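Local coordinates for protein thermophilic dibenzothiophene desulfurization enzyme C (PDB 5XDC) that probably catalyses the oxidation of dibenzothiophene to its 5-oxide and 5,5-dioxide with reduced FMN and molecular oxygen, in a tetramer of the DszC flavin monooxygenase family, at residues E108-A111 with R112-Q116; Q336-V339 with Q340-S343; V20-E23 with L24-F28. All coordinates share one frame; numbering follows the deposited sequence. Where two conformers were deposited one is given.

Contact 1. Residues E108-A111 with R112-Q116; sequences EQKA and RWYPQ
K110 and Y114 meet in an i to i+4 CH-pi contact on helix 107-119, in the alpha-helical N-terminal part of the acyl-CoA dehydrogenase fold. K110 CB stands over the phenol ring, 4.0 Å from its centroid and only 11° off the normal. The lysine then runs alongside the ring, K110 CD reaching 3.7 Å from Y114 OH, and both polar ends finish on D102: K110 NZ on its backbone O, Y114 OH on its OD1. Q109 and W113 lie side by side in the same direction, with amide and indole planes 32° apart and Q109 CB 3.7 Å from W113 CZ3. The amide is gripped from outside, NE2 by the carbonyls of L227 and D225, OE1 by S106 N. W113 N closes the turn onto Q109 O at 2.7 Å. Two residues on, P115 has no N-H to give A111 O; P115 CD sits 3.1 Å from that oxygen, and the helix kinks here. R112 folds back over the first turn, its chain bent at chi3 (-70°), which lays the guanidinium flat above a backbone carbonyl: E108 O stands 3.5 Å from the guanidinium plane, over its centre.

Contact 2. Residues Q336-V339 with Q340-S343; sequences QLMV and QVAS
V339 and S343 share the doubled polar link of this contact, one turn of helix 331-363 in the C-terminal helical bundle of the acyl-CoA dehydrogenase fold. Two donors from one residue grip V339 O: S343 N at 2.9 Å and S343 OG at 3.0 Å, arriving from opposite faces of the carbonyl plane. The hydroxyl can do this because OG lies beside the backbone N (chi1 -66°), turned back along the helix. With an alanine here the hydroxyl is gone, and V339 O would probably keep the backbone amide as its one donor from this turn, the opposite face of the carbonyl left without its mate. The other i to i+4 backbone bonds are regular: V341 N reaches L337 O at 2.8 Å with an N-H...O angle of 161°, and A342 N and Q340 N bond likewise to M338 O and Q336 O.

Apolar contacts are made by branch ends. L337 CD1 comes within 4.0 Å of V341 CG2. M338, bent at both chi2 (67°) and chi3, brings its methyl CE to 4.1 Å from V341 CG1 and 4.3 Å from A342 CB. Neighbouring helices cover these groups: 293-324 and 247-276 pack on L337 and V341, while 391-404 packs on V339 and A342.

Q340 CG passes 3.4 Å from Q336 O, and Q340 NE2 bonds to Q307 OE1 of the second subunit. The chemistry thus implies a divided helix surface: aliphatic groups face the bundle within the chain, Q340 carries the polar link between subunits, and S343 packs on both V398 and A304 of the second subunit while its hydroxyl is spent inside the helix.

Contact 3. Residues V20-E23 with L24-F28; sequences VATE and LAKTF
L24 N bonds to V20 O at 2.9 Å with an N-H...O angle of 167°, and A25 N and K26 N follow in the same i to i+4 pattern to A21 O and T22 O; T27 N to E23 O, at 3.1 Å, is the longest of the four. A side-chain bond reinforces this ladder one residue on: T27 OG1 donates to L24 O at 2.7 Å, so that carbonyl takes both the hydroxyl and the amide of F28. The threonine manages it with OG1 between its backbone N and carbonyl carbon (chi1 70°), a rotation that also turns methyl CG2 back along the helix, T27 CG2 lying 3.3 Å from E23 O. The E23 side chain was modelled in two conformers, so any contact of its carboxylate with K26 or T27 is doubtful. T22 OG1 finds its partner one turn earlier, at L18 O.

All of this belongs to helix 16-38, the first helix of the modelled chain, in the helical N-terminal domain of the acyl-CoA dehydrogenase fold. Its exposed side carries E23, K26 and T27, while its inner side faces helices 43-52 and 70-83. A21 and A25 pack on 70-83, touching A76 and A83 respectively. V20 and L24 turn to S52 and L54, and within the pair V20 CG1 approaches L24 CD1 at 4.3 Å.

The three contacts are separate single-helix turns, met along the chain in the order contact 3, contact 1, contact 2. The centres of contacts 1 and 2 lie 31 Å apart. Contacts 1 and 3 have centres 29 Å apart, and contacts 2 and 3 have centres 30 Å apart. Nearest atoms of contact 1 and either other contact are about 17 Å apart; those of contacts 2 and 3 are about 21 Å apart. Contacts 1 and 3 share the N-terminal acyl-CoA dehydrogenase domain, away from the FMN and indole sites. Contact 2, in the C-terminal domain, comes nearer: the M338 side chain is about 8 Å from that of Y413, which binds FMN in another structure of this protein; no FMN is bound to this chain. It alone of the three touches another subunit.

Contact 1. Residues E108-A111 with R112-Q116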
ATOM      1  N   GLU B 108      48.616 -16.804   7.304  1.00 25.37           N
ATOM      2  CA  GLU B 108      49.296 -17.087   8.564  1.00 24.84           C
ATOM      3  C   GLU B 108      48.440 -16.683   9.758  1.00 22.46           C
ATOM      4  O   GLU B 108      48.352 -17.424  10.747  1.00 21.63           O
ATOM      5  CB  GLU B 108      50.648 -16.371   8.611  1.00 31.38           C
ATOM      6  CG  GLU B 108      51.696 -16.917   7.649  1.00 39.41           C
ATOM      7  CD  GLU B 108      51.412 -16.577   6.197  1.00 46.90           C
ATOM      8  OE1 GLU B 108      50.743 -15.551   5.930  1.00 40.90           O
ATOM      9  OE2 GLU B 108      51.861 -17.345   5.316  1.00 61.36           O
ATOM     10  N   GLN B 109      47.803 -15.507   9.683  1.00 22.18           N
ATOM     11  CA  GLN B 109      46.901 -15.067  10.747  1.00 17.25           C
ATOM     12  C   GLN B 109      45.770 -16.063  10.952  1.00 16.39           C
ATOM     13  O   GLN B 109      45.445 -16.439  12.086  1.00 16.63           O
ATOM     14  CB  GLN B 109      46.334 -13.684  10.405  1.00 18.22           C
ATOM     15  CG  GLN B 109      47.327 -12.542  10.541  1.00 19.39           C
ATOM     16  CD  GLN B 109      46.764 -11.195  10.146  1.00 23.89           C
ATOM     17  OE1 GLN B 109      46.277 -11.004   9.024  1.00 18.32           O
ATOM     18  NE2 GLN B 109      46.867 -10.235  11.053  1.00 18.37           N
ATOM     19  N   LYS B 110      45.151 -16.506   9.854  1.00 19.29           N
ATOM     20  CA  LYS B 110      44.034 -17.434   9.972  1.00 20.78           C
ATOM     21  C   LYS B 110      44.482 -18.763  10.546  1.00 17.15           C
ATOM     22  O   LYS B 110      43.756 -19.388  11.327  1.00 19.30           O
ATOM     23  CB  LYS B 110      43.379 -17.657   8.616  1.00 20.66           C
ATOM     24  CG  LYS B 110      42.840 -16.435   7.957  1.00 25.98           C
ATOM     25  CD  LYS B 110      42.121 -16.865   6.704  1.00 40.92           C
ATOM     26  CE  LYS B 110      42.089 -15.782   5.694  1.00 24.88           C
ATOM     27  NZ  LYS B 110      41.408 -16.237   4.457  1.00 21.91           N
ATOM     28  N   ALA B 111      45.677 -19.220  10.159  1.00 23.60           N
ATOM     29  CA  ALA B 111      46.177 -20.485  10.674  1.00 27.57           C
ATOM     30  C   ALA B 111      46.322 -20.447  12.185  1.00 19.38           C
ATOM     31  O   ALA B 111      46.165 -21.474  12.854  1.00 23.24           O
ATOM     32  CB  ALA B 111      47.512 -20.818  10.012  1.00 26.11           C
ATOM     33  N   ARG B 112      46.607 -19.273  12.746  1.00 18.97           N
ATOM     34  CA  ARG B 112      46.664 -19.117  14.191  1.00 19.52           C
ATOM     35  C   ARG B 112      45.292 -18.853  14.796  1.00 15.81           C
ATOM     36  O   ARG B 112      44.893 -19.521  15.754  1.00 18.04           O
ATOM     37  CB  ARG B 112      47.617 -17.975  14.547  1.00 24.46           C
ATOM     38  CG  ARG B 112      49.074 -18.273  14.199  1.00 29.76           C
ATOM     39  CD  ARG B 112      49.984 -17.192  14.738  1.00 30.81           C
ATOM     40  NE  ARG B 112      49.816 -15.923  14.032  1.00 27.00           N
ATOM     41  CZ  ARG B 112      50.469 -15.575  12.926  1.00 31.68           C
ATOM     42  NH1 ARG B 112      51.347 -16.403  12.366  1.00 35.68           N
ATOM     43  NH2 ARG B 112      50.238 -14.390  12.378  1.00 23.41           N
ATOM     44  N   TRP B 113      44.551 -17.901  14.219  1.00 20.52           N
ATOM     45  CA  TRP B 113      43.318 -17.417  14.836  1.00 18.24           C
ATOM     46  C   TRP B 113      42.209 -18.461  14.809  1.00 13.59           C
ATOM     47  O   TRP B 113      41.455 -18.593  15.778  1.00 17.09           O
ATOM     48  CB  TRP B 113      42.844 -16.151  14.120  1.00 15.83           C
ATOM     49  CG  TRP B 113      43.262 -14.840  14.712  1.00 16.09           C
ATOM     50  CD1 TRP B 113      43.496 -14.561  16.029  1.00 22.74           C
ATOM     51  CD2 TRP B 113      43.449 -13.615  14.003  1.00 15.11           C
ATOM     52  NE1 TRP B 113      43.834 -13.233  16.176  1.00 21.77           N
ATOM     53  CE2 TRP B 113      43.813 -12.632  14.948  1.00 18.26           C
ATOM     54  CE3 TRP B 113      43.347 -13.249  12.662  1.00 15.55           C
ATOM     55  CZ2 TRP B 113      44.080 -11.316  14.589  1.00 19.15           C
ATOM     56  CZ3 TRP B 113      43.621 -11.954  12.306  1.00 17.64           C
ATOM     57  CH2 TRP B 113      43.988 -10.997  13.263  1.00 16.71           C
ATOM     58  N   TYR B 114      42.067 -19.204  13.710  1.00 16.15           N
ATOM     59  CA  TYR B 114      40.857 -20.009  13.608  1.00 18.35           C
ATOM     60  C   TYR B 114      40.896 -21.210  14.547  1.00 17.03           C
ATOM     61  O   TYR B 114      39.889 -21.512  15.194  1.00 16.71           O
ATOM     62  CB  TYR B 114      40.623 -20.432  12.158  1.00 17.72           C
ATOM     63  CG  TYR B 114      40.208 -19.296  11.246  1.00 18.93           C
ATOM     64  CD1 TYR B 114      40.143 -17.982  11.698  1.00 20.00           C
ATOM     65  CD2 TYR B 114      39.872 -19.539   9.926  1.00 18.39           C
ATOM     66  CE1 TYR B 114      39.770 -16.953  10.850  1.00 16.52           C
ATOM     67  CE2 TYR B 114      39.499 -18.516   9.078  1.00 17.26           C
ATOM     68  CZ  TYR B 114      39.441 -17.221   9.555  1.00 16.57           C
ATOM     69  OH  TYR B 114      39.058 -16.203   8.711  1.00 18.85           O
ATOM     70  N   PRO B 115      42.019 -21.921  14.683  1.00 17.82           N
ATOM     71  CA  PRO B 115      42.048 -22.975  15.709  1.00 18.26           C
ATOM     72  C   PRO B 115      41.830 -22.424  17.105  1.00 15.63           C
ATOM     73  O   PRO B 115      41.208 -23.079  17.950  1.00 18.79           O
ATOM     74  CB  PRO B 115      43.449 -23.588  15.539  1.00 19.33           C
ATOM     75  CG  PRO B 115      43.781 -23.341  14.140  1.00 19.67           C
ATOM     76  CD  PRO B 115      43.211 -21.972  13.821  1.00 18.43           C
ATOM     77  N   GLN B 116      42.346 -21.221  17.361  1.00 19.39           N
ATOM     78  CA  GLN B 116      42.133 -20.576  18.647  1.00 19.34           C
ATOM     79  C   GLN B 116      40.658 -20.274  18.862  1.00 19.39           C
ATOM     80  O   GLN B 116      40.110 -20.528  19.939  1.00 19.26           O
ATOM     81  CB  GLN B 116      42.964 -19.298  18.706  1.00 21.08           C
ATOM     82  CG  GLN B 116      43.128 -18.757  20.087  1.00 27.17           C
ATOM     83  CD  GLN B 116      44.062 -17.561  20.155  1.00 20.22           C
ATOM     84  OE1 GLN B 116      44.509 -17.030  19.132  1.00 21.41           O
ATOM     85  NE2 GLN B 116      44.354 -17.127  21.377  1.00 23.78           N
TER

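Contact 2. Residues Q336-V339 with Q340-S343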
ATOM      1  N   GLN B 336      26.399  -7.103  -9.066  1.00 17.99           N
ATOM      2  CA  GLN B 336      25.173  -7.876  -9.242  1.00 21.36           C
ATOM      3  C   GLN B 336      24.737  -8.509  -7.933  1.00 21.87           C
ATOM      4  O   GLN B 336      23.547  -8.518  -7.602  1.00 18.70           O
ATOM      5  CB  GLN B 336      25.361  -8.962 -10.294  1.00 22.16           C
ATOM      6  CG  GLN B 336      25.507  -8.422 -11.697  1.00 31.37           C
ATOM      7  CD  GLN B 336      25.785  -9.517 -12.703  1.00 65.63           C
ATOM      8  OE1 GLN B 336      25.691 -10.706 -12.383  1.00 79.15           O
ATOM      9  NE2 GLN B 336      26.131  -9.127 -13.926  1.00 67.42           N
ATOM     10  N   LEU B 337      25.686  -9.044  -7.163  1.00 15.39           N
ATOM     11  CA  LEU B 337      25.315  -9.632  -5.888  1.00 16.52           C
ATOM     12  C   LEU B 337      24.737  -8.576  -4.958  1.00 12.96           C
ATOM     13  O   LEU B 337      23.710  -8.809  -4.311  1.00 15.29           O
ATOM     14  CB  LEU B 337      26.518 -10.311  -5.246  1.00 17.88           C
ATOM     15  CG  LEU B 337      26.209 -10.862  -3.856  1.00 14.38           C
ATOM     16  CD1 LEU B 337      25.145 -11.942  -3.833  1.00 14.88           C
ATOM     17  CD2 LEU B 337      27.489 -11.364  -3.184  1.00 18.16           C
ATOM     18  N   MET B 338      25.374  -7.408  -4.885  1.00 13.95           N
ATOM     19  CA  MET B 338      24.882  -6.359  -3.998  1.00 16.08           C
ATOM     20  C   MET B 338      23.478  -5.912  -4.400  1.00 18.92           C
ATOM     21  O   MET B 338      22.635  -5.645  -3.541  1.00 15.15           O
ATOM     22  CB  MET B 338      25.841  -5.174  -3.993  1.00 16.03           C
ATOM     23  CG  MET B 338      25.468  -4.087  -2.982  1.00 14.88           C
ATOM     24  SD  MET B 338      25.624  -4.608  -1.259  1.00 17.46           S
ATOM     25  CE  MET B 338      23.915  -4.453  -0.699  1.00 15.91           C
ATOM     26  N   VAL B 339      23.208  -5.825  -5.702  1.00 16.41           N
ATOM     27  CA  VAL B 339      21.857  -5.479  -6.144  1.00 15.96           C
ATOM     28  C   VAL B 339      20.861  -6.545  -5.698  1.00 17.37           C
ATOM     29  O   VAL B 339      19.761  -6.230  -5.232  1.00 16.68           O
ATOM     30  CB  VAL B 339      21.840  -5.265  -7.671  1.00 20.89           C
ATOM     31  CG1 VAL B 339      20.413  -5.131  -8.195  1.00 19.89           C
ATOM     32  CG2 VAL B 339      22.630  -4.035  -8.025  1.00 18.87           C
ATOM     33  N   GLN B 340      21.215  -7.825  -5.851  1.00 14.02           N
ATOM     34  CA  GLN B 340      20.309  -8.893  -5.441  1.00 14.19           C
ATOM     35  C   GLN B 340      20.071  -8.872  -3.933  1.00 12.44           C
ATOM     36  O   GLN B 340      18.951  -9.120  -3.476  1.00 13.37           O
ATOM     37  CB  GLN B 340      20.852 -10.258  -5.864  1.00 20.19           C
ATOM     38  CG  GLN B 340      20.789 -10.556  -7.370  1.00 21.65           C
ATOM     39  CD  GLN B 340      19.364 -10.666  -7.937  1.00 27.07           C
ATOM     40  OE1 GLN B 340      18.509 -11.400  -7.415  1.00 24.90           O
ATOM     41  NE2 GLN B 340      19.113  -9.944  -9.025  1.00 26.18           N
ATOM     42  N   VAL B 341      21.120  -8.599  -3.148  1.00 14.10           N
ATOM     43  CA  VAL B 341      20.984  -8.507  -1.696  1.00 14.09           C
ATOM     44  C   VAL B 341      20.118  -7.310  -1.321  1.00 11.53           C
ATOM     45  O   VAL B 341      19.228  -7.413  -0.472  1.00 12.69           O
ATOM     46  CB  VAL B 341      22.371  -8.418  -1.031  1.00 14.80           C
ATOM     47  CG1 VAL B 341      22.255  -8.027   0.446  1.00 12.71           C
ATOM     48  CG2 VAL B 341      23.108  -9.751  -1.169  1.00 14.73           C
ATOM     49  N   ALA B 342      20.388  -6.161  -1.929  1.00 12.55           N
ATOM     50  CA  ALA B 342      19.599  -4.965  -1.651  1.00 11.71           C
ATOM     51  C   ALA B 342      18.129  -5.223  -1.935  1.00 14.46           C
ATOM     52  O   ALA B 342      17.257  -4.835  -1.150  1.00 12.98           O
ATOM     53  CB  ALA B 342      20.109  -3.799  -2.484  1.00 12.72           C
ATOM     54  N   SER B 343      17.841  -5.906  -3.047  1.00 12.17           N
ATOM     55  CA  SER B 343      16.458  -6.207  -3.391  1.00 12.01           C
ATOM     56  C   SER B 343      15.806  -7.061  -2.314  1.00 12.05           C
ATOM     57  O   SER B 343      14.689  -6.773  -1.865  1.00 11.50           O
ATOM     58  CB  SER B 343      16.394  -6.918  -4.743  1.00 11.72           C
ATOM     59  OG  SER B 343      16.820  -6.080  -5.807  1.00 13.50           O
TER

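Contact 3. Residues V20-E23 with L24-F28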
ATOM      1  N   VAL B  20      20.685 -28.041  15.467  1.00 18.83           N
ATOM      2  CA  VAL B  20      21.243 -27.419  16.665  1.00 18.20           C
ATOM      3  C   VAL B  20      20.701 -26.010  16.827  1.00 17.71           C
ATOM      4  O   VAL B  20      20.322 -25.602  17.926  1.00 19.05           O
ATOM      5  CB  VAL B  20      22.777 -27.429  16.601  1.00 17.41           C
ATOM      6  CG1 VAL B  20      23.385 -26.602  17.742  1.00 20.31           C
ATOM      7  CG2 VAL B  20      23.276 -28.874  16.676  1.00 25.60           C
ATOM      8  N   ALA B  21      20.650 -25.248  15.734  1.00 19.90           N
ATOM      9  CA  ALA B  21      20.120 -23.887  15.807  1.00 19.79           C
ATOM     10  C   ALA B  21      18.646 -23.890  16.197  1.00 17.62           C
ATOM     11  O   ALA B  21      18.199 -23.057  17.000  1.00 17.58           O
ATOM     12  CB  ALA B  21      20.326 -23.175  14.468  1.00 21.19           C
ATOM     13  N   THR B  22      17.874 -24.827  15.640  1.00 20.10           N
ATOM     14  CA  THR B  22      16.460 -24.932  15.976  1.00 19.40           C
ATOM     15  C   THR B  22      16.271 -25.207  17.459  1.00 20.99           C
ATOM     16  O   THR B  22      15.399 -24.608  18.104  1.00 20.05           O
ATOM     17  CB  THR B  22      15.801 -26.023  15.125  1.00 22.81           C
ATOM     18  OG1 THR B  22      15.759 -25.601  13.760  1.00 23.29           O
ATOM     19  CG2 THR B  22      14.376 -26.313  15.581  1.00 31.42           C
ATOM     20  N   GLU B  23      17.078 -26.112  18.021  0.53 19.50           N
ATOM     21  CA  GLU B  23      16.971 -26.405  19.446  0.53 21.53           C
ATOM     22  C   GLU B  23      17.381 -25.202  20.283  0.53 17.77           C
ATOM     23  O   GLU B  23      16.729 -24.891  21.285  0.53 20.31           O
ATOM     24  CB  GLU B  23      17.820 -27.627  19.806  0.53 25.01           C
ATOM     25  CG  GLU B  23      17.712 -28.041  21.271  0.53 19.79           C
ATOM     26  CD  GLU B  23      16.278 -28.173  21.753  0.53 32.62           C
ATOM     27  OE1 GLU B  23      15.885 -27.439  22.691  0.53 29.59           O
ATOM     28  OE2 GLU B  23      15.542 -29.006  21.189  0.53 35.41           O
ATOM     29  N   LEU B  24      18.454 -24.506  19.892  1.00 18.89           N
ATOM     30  CA  LEU B  24      18.825 -23.276  20.592  1.00 17.64           C
ATOM     31  C   LEU B  24      17.659 -22.284  20.594  1.00 18.77           C
ATOM     32  O   LEU B  24      17.292 -21.735  21.641  1.00 18.40           O
ATOM     33  CB  LEU B  24      20.059 -22.646  19.948  1.00 19.85           C
ATOM     34  CG  LEU B  24      21.416 -23.276  20.269  1.00 17.35           C
ATOM     35  CD1 LEU B  24      22.452 -22.724  19.325  1.00 19.35           C
ATOM     36  CD2 LEU B  24      21.814 -23.005  21.701  1.00 25.65           C
ATOM     37  N   ALA B  25      17.056 -22.060  19.422  1.00 20.11           N
ATOM     38  CA  ALA B  25      15.948 -21.114  19.302  1.00 17.82           C
ATOM     39  C   ALA B  25      14.768 -21.515  20.184  1.00 18.87           C
ATOM     40  O   ALA B  25      14.124 -20.662  20.810  1.00 17.50           O
ATOM     41  CB  ALA B  25      15.524 -21.027  17.839  1.00 18.33           C
ATOM     42  N   LYS B  26      14.462 -22.811  20.229  1.00 18.23           N
ATOM     43  CA  LYS B  26      13.442 -23.327  21.135  1.00 20.71           C
ATOM     44  C   LYS B  26      13.693 -22.882  22.573  1.00 21.37           C
ATOM     45  O   LYS B  26      12.788 -22.387  23.252  1.00 20.83           O
ATOM     46  CB  LYS B  26      13.424 -24.853  21.028  1.00 22.39           C
ATOM     47  CG  LYS B  26      12.164 -25.540  21.512  1.00 39.10           C
ATOM     48  CD  LYS B  26      12.039 -26.975  20.957  1.00 42.80           C
ATOM     49  CE  LYS B  26      12.199 -27.005  19.422  1.00 49.86           C
ATOM     50  NZ  LYS B  26      11.586 -28.179  18.730  1.00 63.13           N
ATOM     51  N   THR B  27      14.922 -23.059  23.063  1.00 21.20           N
ATOM     52  CA  THR B  27      15.210 -22.665  24.436  1.00 18.23           C
ATOM     53  C   THR B  27      15.108 -21.154  24.608  1.00 21.38           C
ATOM     54  O   THR B  27      14.625 -20.673  25.638  1.00 19.25           O
ATOM     55  CB  THR B  27      16.593 -23.168  24.865  1.00 22.71           C
ATOM     56  OG1 THR B  27      17.631 -22.453  24.185  1.00 30.68           O
ATOM     57  CG2 THR B  27      16.747 -24.656  24.572  1.00 20.58           C
ATOM     58  N   PHE B  28      15.519 -20.388  23.594  1.00 18.72           N
ATOM     59  CA  PHE B  28      15.497 -18.936  23.728  1.00 16.34           C
ATOM     60  C   PHE B  28      14.064 -18.405  23.817  1.00 16.90           C
ATOM     61  O   PHE B  28      13.814 -17.418  24.526  1.00 17.42           O
ATOM     62  CB  PHE B  28      16.228 -18.276  22.547  1.00 16.52           C
ATOM     63  CG  PHE B  28      17.712 -18.602  22.451  1.00 16.87           C
ATOM     64  CD1 PHE B  28      18.432 -19.076  23.549  1.00 18.80           C
ATOM     65  CD2 PHE B  28      18.389 -18.406  21.257  1.00 21.84           C
ATOM     66  CE1 PHE B  28      19.781 -19.361  23.439  1.00 17.03           C
ATOM     67  CE2 PHE B  28      19.744 -18.694  21.144  1.00 25.48           C
ATOM     68  CZ  PHE B  28      20.440 -19.170  22.239  1.00 23.90           C
TER